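Side-chain contact in aminoacyl carrier protein (Agrobacterium tumefaciens, PDB 4H2W), which carries alanine, glycine or serine as a thioester on its 4'-phosphopantetheine arm after charging by a partner ligase: residues G52-S55 / F56-V59. Numbering follows the deposited sequence.
Sequences GLSS and FASV. With PNS (4'-phosphopantetheine), chain J.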
loop_
_atom_site.group_PDB
_atom_site.type_symbol
_atom_site.label_atom_id
_atom_site.label_comp_id
_atom_site.label_asym_id
_atom_site.label_seq_id
_atom_site.Cartn_x
_atom_site.Cartn_y
_atom_site.Cartn_z
ATOM N N GLY C 52 37.992 10.025 -5.553
ATOM C CA GLY C 52 36.689 10.416 -5.049
ATOM C C GLY C 52 35.573 10.363 -6.074
ATOM O O GLY C 52 34.559 11.047 -5.928
ATOM N N LEU C 53 35.751 9.558 -7.115
ATOM C CA LEU C 53 34.691 9.364 -8.101
ATOM C C LEU C 53 33.708 8.294 -7.624
ATOM O O LEU C 53 34.064 7.120 -7.521
ATOM C CB LEU C 53 35.274 8.982 -9.463
ATOM C CG LEU C 53 34.277 8.875 -10.618
ATOM C CD1 LEU C 53 33.552 10.198 -10.818
ATOM C CD2 LEU C 53 34.962 8.438 -11.909
ATOM N N SER C 54 32.478 8.706 -7.330
ATOM C CA SER C 54 31.457 7.775 -6.859
ATOM C C SER C 54 30.777 7.081 -8.032
ATOM O O SER C 54 31.017 7.421 -9.191
ATOM C CB SER C 54 30.411 8.500 -6.009
ATOM O OG SER C 54 29.577 9.314 -6.819
ATOM N N SER C 55 29.928 6.106 -7.724
ATOM C CA SER C 55 29.193 5.368 -8.741
ATOM C C SER C 55 28.275 6.263 -9.552
ATOM O O SER C 55 28.327 6.255 -10.782
ATOM C CB SER C 55 28.355 4.268 -8.094
ATOM O OG SER C 55 29.179 3.263 -7.547
ATOM N N PHE C 56 27.412 7.008 -8.861
ATOM C CA PHE C 56 26.454 7.885 -9.528
ATOM C C PHE C 56 27.190 8.934 -10.366
ATOM O O PHE C 56 26.798 9.225 -11.497
ATOM C CB PHE C 56 25.516 8.567 -8.521
ATOM C CG PHE C 56 24.418 7.669 -7.985
ATOM C CD1 PHE C 56 24.291 6.353 -8.416
ATOM C CD2 PHE C 56 23.507 8.152 -7.051
ATOM C CE1 PHE C 56 23.277 5.532 -7.920
ATOM C CE2 PHE C 56 22.489 7.338 -6.550
ATOM C CZ PHE C 56 22.376 6.028 -6.987
ATOM N N ALA C 57 28.267 9.478 -9.807
ATOM C CA ALA C 57 29.079 10.474 -10.502
ATOM C C ALA C 57 29.722 9.912 -11.771
ATOM O O ALA C 57 29.661 10.539 -12.829
ATOM C CB ALA C 57 30.137 11.028 -9.573
ATOM N N SER C 58 30.328 8.729 -11.661
ATOM C CA SER C 58 30.999 8.088 -12.790
ATOM C C SER C 58 30.033 7.880 -13.947
ATOM O O SER C 58 30.435 7.810 -15.106
ATOM C CB SER C 58 31.586 6.737 -12.375
ATOM O OG SER C 58 30.559 5.766 -12.237
ATOM N N VAL C 59 28.751 7.773 -13.622
ATOM C CA VAL C 59 27.733 7.607 -14.640
ATOM C C VAL C 59 27.344 8.961 -15.237
ATOM O O VAL C 59 27.087 9.066 -16.432
ATOM C CB VAL C 59 26.520 6.854 -14.081
ATOM C CG1 VAL C 59 25.420 6.807 -15.100
ATOM C CG2 VAL C 59 26.935 5.443 -13.684
HETATM O O23 PNS J . 29.976 0.846 -7.265
HETATM P P24 PNS J . 28.885 1.737 -7.903
HETATM O O25 PNS J . 28.712 1.516 -9.407
HETATM O O27 PNS J . 27.468 1.449 -7.217
HETATM C C28 PNS J . 27.274 1.115 -5.833
HETATM C C29 PNS J . 25.811 1.452 -5.481
HETATM C C30 PNS J . 25.523 0.882 -4.088
HETATM C C31 PNS J . 25.596 2.972 -5.459
HETATM C C32 PNS J . 24.834 0.820 -6.506
HETATM O O33 PNS J . 25.156 -0.527 -6.807
HETATM C C34 PNS J . 23.363 0.875 -6.022
HETATM O O35 PNS J . 22.714 1.912 -6.152
HETATM N N36 PNS J . 22.864 -0.226 -5.462
HETATM C C37 PNS J . 21.603 -0.229 -4.733
HETATM C C38 PNS J . 20.410 -0.162 -5.652
HETATM C C39 PNS J . 19.124 -0.069 -4.873
HETATM O O40 PNS J . 18.675 1.019 -4.520
HETATM N N41 PNS J . 18.536 -1.226 -4.573
HETATM C C42 PNS J . 17.371 -1.326 -3.706
HETATM C C43 PNS J . 17.799 -1.446 -2.226
HETATM S S44 PNS J . 18.835 -2.931 -2.110
#
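Ser55 carries the 4'-phosphopantetheine arm through a phosphodiester, its OG bonded to P24 of the cofactor at 1.6 Å, while its carbonyl O accepts from Ser58 and Val59 of the helix it opens. The two donors reach Ser55 O from one face of its plane: Ser58 OG at 2.7 Å and Val59 N at 3.2 Å, bent to 137°. Ser58 reaches back because its OG sits between its own backbone N and carbonyl carbon (chi1 75°). One residue earlier, Ser54 is the N-cap: its OG accepts from Ala57 N at 3.3 Å, and its carbonyl O receives Ser58 N at 2.9 Å in the first full helical turn. Ahead of the cap, Leu53 turns back alongside the helix, CD1 lying 3.7 Å from Ala57 CB and CD2 3.8 Å from Ser58 CB. The Phe56 ring lies beside the arm, CE1 4.1 Å from the cofactor's O35, and meets a chain of another protein, which also hydrogen-bonds the cofactor. This is the attachment site characteristic of carrier proteins, with the modified serine at a helix start: the loop after helix 48-51 delivers it to helix 55-68, and Leu53 packs on Leu35 in the loop after helix 21-32.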